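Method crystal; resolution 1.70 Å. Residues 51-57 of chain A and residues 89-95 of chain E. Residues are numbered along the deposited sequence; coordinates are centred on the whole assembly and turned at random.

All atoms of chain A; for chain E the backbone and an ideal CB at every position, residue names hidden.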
# COMPACT_ATOMS: atom_id res chain seq x y z
N GLY A 51 8.76 4.88 36.04
CA GLY A 51 8.08 3.60 36.15
C GLY A 51 8.94 2.62 35.38
O GLY A 51 8.87 2.56 34.15
N ILE A 52 9.75 1.85 36.09
CA ILE A 52 10.66 0.90 35.46
C ILE A 52 9.95 -0.08 34.51
O ILE A 52 10.53 -0.49 33.50
CB ILE A 52 11.48 0.13 36.51
CG1 ILE A 52 12.69 -0.53 35.85
CG2 ILE A 52 10.60 -0.89 37.22
CD1 ILE A 52 13.63 -1.22 36.83
N PHE A 53 8.71 -0.44 34.82
CA PHE A 53 7.94 -1.36 33.99
C PHE A 53 7.49 -0.73 32.67
O PHE A 53 7.14 -1.44 31.72
CB PHE A 53 6.66 -1.84 34.70
CG PHE A 53 6.91 -2.64 35.93
CD1 PHE A 53 7.95 -3.56 35.99
CD2 PHE A 53 6.06 -2.52 37.03
CE1 PHE A 53 8.14 -4.35 37.13
CE2 PHE A 53 6.24 -3.30 38.17
CZ PHE A 53 7.28 -4.22 38.22
N ILE A 54 7.48 0.59 32.62
CA ILE A 54 7.03 1.30 31.43
C ILE A 54 8.17 1.82 30.55
O ILE A 54 8.23 1.53 29.35
CB ILE A 54 6.14 2.51 31.81
CG1 ILE A 54 5.05 2.07 32.79
CG2 ILE A 54 5.53 3.14 30.56
CD1 ILE A 54 4.18 0.94 32.28
N THR A 55 9.07 2.59 31.16
CA THR A 55 10.19 3.19 30.44
C THR A 55 11.55 2.62 30.79
O THR A 55 12.54 2.91 30.10
CB THR A 55 10.25 4.69 30.73
OG1 THR A 55 10.49 4.87 32.13
CG2 THR A 55 8.93 5.36 30.36
N GLY A 56 11.62 1.84 31.86
CA GLY A 56 12.89 1.28 32.28
C GLY A 56 13.68 2.26 33.13
O GLY A 56 14.78 1.96 33.60
N GLU A 57 13.12 3.45 33.34
CA GLU A 57 13.81 4.45 34.15
C GLU A 57 13.82 4.07 35.63
O GLU A 57 12.88 3.44 36.13
CB GLU A 57 13.16 5.82 33.97
CG GLU A 57 13.49 6.47 32.64
CD GLU A 57 12.59 7.65 32.37
OE1 GLU A 57 11.37 7.43 32.19
OE2 GLU A 57 13.10 8.78 32.33
N UNK E 89 13.35 -9.01 31.67
CA UNK E 89 12.37 -8.27 30.88
C UNK E 89 11.11 -7.95 31.70
O UNK E 89 10.45 -6.94 31.46
CB UNK E 89 11.99 -9.07 29.63
N UNK E 90 10.79 -8.81 32.66
CA UNK E 90 9.62 -8.56 33.51
C UNK E 90 9.94 -7.46 34.52
O UNK E 90 9.04 -6.76 34.99
CB UNK E 90 9.19 -9.84 34.23
N UNK E 91 11.22 -7.31 34.84
CA UNK E 91 11.67 -6.30 35.79
C UNK E 91 11.80 -4.90 35.19
O UNK E 91 11.33 -3.92 35.77
CB UNK E 91 13.02 -6.72 36.38
N UNK E 92 12.42 -4.82 34.02
CA UNK E 92 12.62 -3.54 33.35
C UNK E 92 12.20 -3.54 31.89
O UNK E 92 12.56 -4.44 31.13
CB UNK E 92 14.09 -3.14 33.45
N UNK E 93 11.45 -2.52 31.50
CA UNK E 93 10.97 -2.38 30.13
C UNK E 93 12.09 -1.98 29.17
O UNK E 93 11.97 -2.18 27.96
CB UNK E 93 9.84 -1.35 30.07
N UNK E 94 13.16 -1.40 29.70
CA UNK E 94 14.27 -0.97 28.86
C UNK E 94 15.55 -0.68 29.66
O UNK E 94 15.59 0.25 30.45
CB UNK E 94 13.86 0.28 28.07
N UNK E 95 16.58 -1.49 29.42
CA UNK E 95 17.87 -1.32 30.09
C UNK E 95 18.86 -2.27 29.44
O UNK E 95 19.40 -3.16 30.09
CB UNK E 95 17.76 -1.58 31.59

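Position 89 lies on a helix, and its ideal CB has nothing of chain A within 5.5 Å. Chain A sets no demand here, so almost any helix-compatible residue would do. The deposited residue is Asp E89, whose carboxylate finds a partner elsewhere in the structure.

At position 90 CA-to-CB points away from chain A, which again favours no particular type. The residue is Lys E90; its CB, the nearest side-chain atom, is 6.3 Å from CE1 of Phe A53. Its backbone makes the contact: O of Lys E90 lies 3.3 Å from CE1 of Phe A53.

Position 91 also directs its CB away, yet the aliphatic Ile A52 and the ring of Phe A53 are near. A branched or long apolar chain could reach back to them. Ile E91 does so modestly, its CG2 standing 4.3 Å from CD1 of Ile A52. Its carbonyl O, 3.4 Å from CG2 of Ile A52, is buried by the contact without a hydrogen-bond partner.

At position 92 the chain leaves helical angles. CB points sideways, 3.8 Å from CG1 of Ile A52, so a small residue fits well, and a small polar one could also use the nearby carbonyl of Gly A56 through water. Ser E92 is deposited, in the t rotamer. OG accepts a hydrogen bond from N of residue 94 (3.2 Å) and shares a water with O of Gly A56, 2.6 Å from OG and 2.7 Å from that O.

Position 93 points its CB toward chain A, into a cluster of carbonyls: the ideal CB is 3.2 Å from O of Phe A53 and 3.4 Å from O of Ile A54. Such close quarters favour a small side chain. Ala E93 supplies a single methyl, while its N donates a nearly straight hydrogen bond to O of Ile A52 (3.0 Å, 174°).

At position 94 an extended backbone sends CB sideways, 3.6 Å from O of Thr A55; a side chain that turns outward can be large. Phe E94, with chi1 t, leads its ring away, with O of Thr A55 near the ring's edge. Its own O lies 3.4 Å from CA of Gly A56 in a CA-H...O contact, where a CB on that glycine would clash.

Position 95 precedes a helix, an N-cap site where Ser, Thr, Asp or Asn would be natural. The residue is Ala E95, which offers no side-chain cap; its CB points toward chain A without touching it.

Chain E, residues 89-95: DKISAFA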
# COMPACT_ATOMS: atom_id res chain seq x y z
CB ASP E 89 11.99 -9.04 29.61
CG ASP E 89 13.11 -9.06 28.57
OD1 ASP E 89 14.06 -8.25 28.68
OD2 ASP E 89 13.02 -9.87 27.63
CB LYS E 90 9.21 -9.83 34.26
CG LYS E 90 8.72 -10.96 33.38
CD LYS E 90 8.11 -12.08 34.22
CE LYS E 90 7.88 -13.34 33.39
NZ LYS E 90 7.10 -13.08 32.14
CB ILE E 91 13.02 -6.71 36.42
CG1 ILE E 91 12.80 -7.90 37.36
CG2 ILE E 91 13.66 -5.53 37.14
CD1 ILE E 91 14.07 -8.54 37.89
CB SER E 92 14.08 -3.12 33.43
OG SER E 92 14.31 -1.98 32.62
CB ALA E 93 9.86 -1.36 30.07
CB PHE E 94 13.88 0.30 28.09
CG PHE E 94 14.96 0.80 27.16
CD1 PHE E 94 15.29 0.09 26.01
CD2 PHE E 94 15.66 1.97 27.45
CE1 PHE E 94 16.30 0.55 25.16
CE2 PHE E 94 16.67 2.42 26.61
CZ PHE E 94 16.99 1.71 25.46
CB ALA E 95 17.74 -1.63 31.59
O HOH W 1 15.82 -0.50 34.20
O HOH W 2 17.17 2.10 31.55
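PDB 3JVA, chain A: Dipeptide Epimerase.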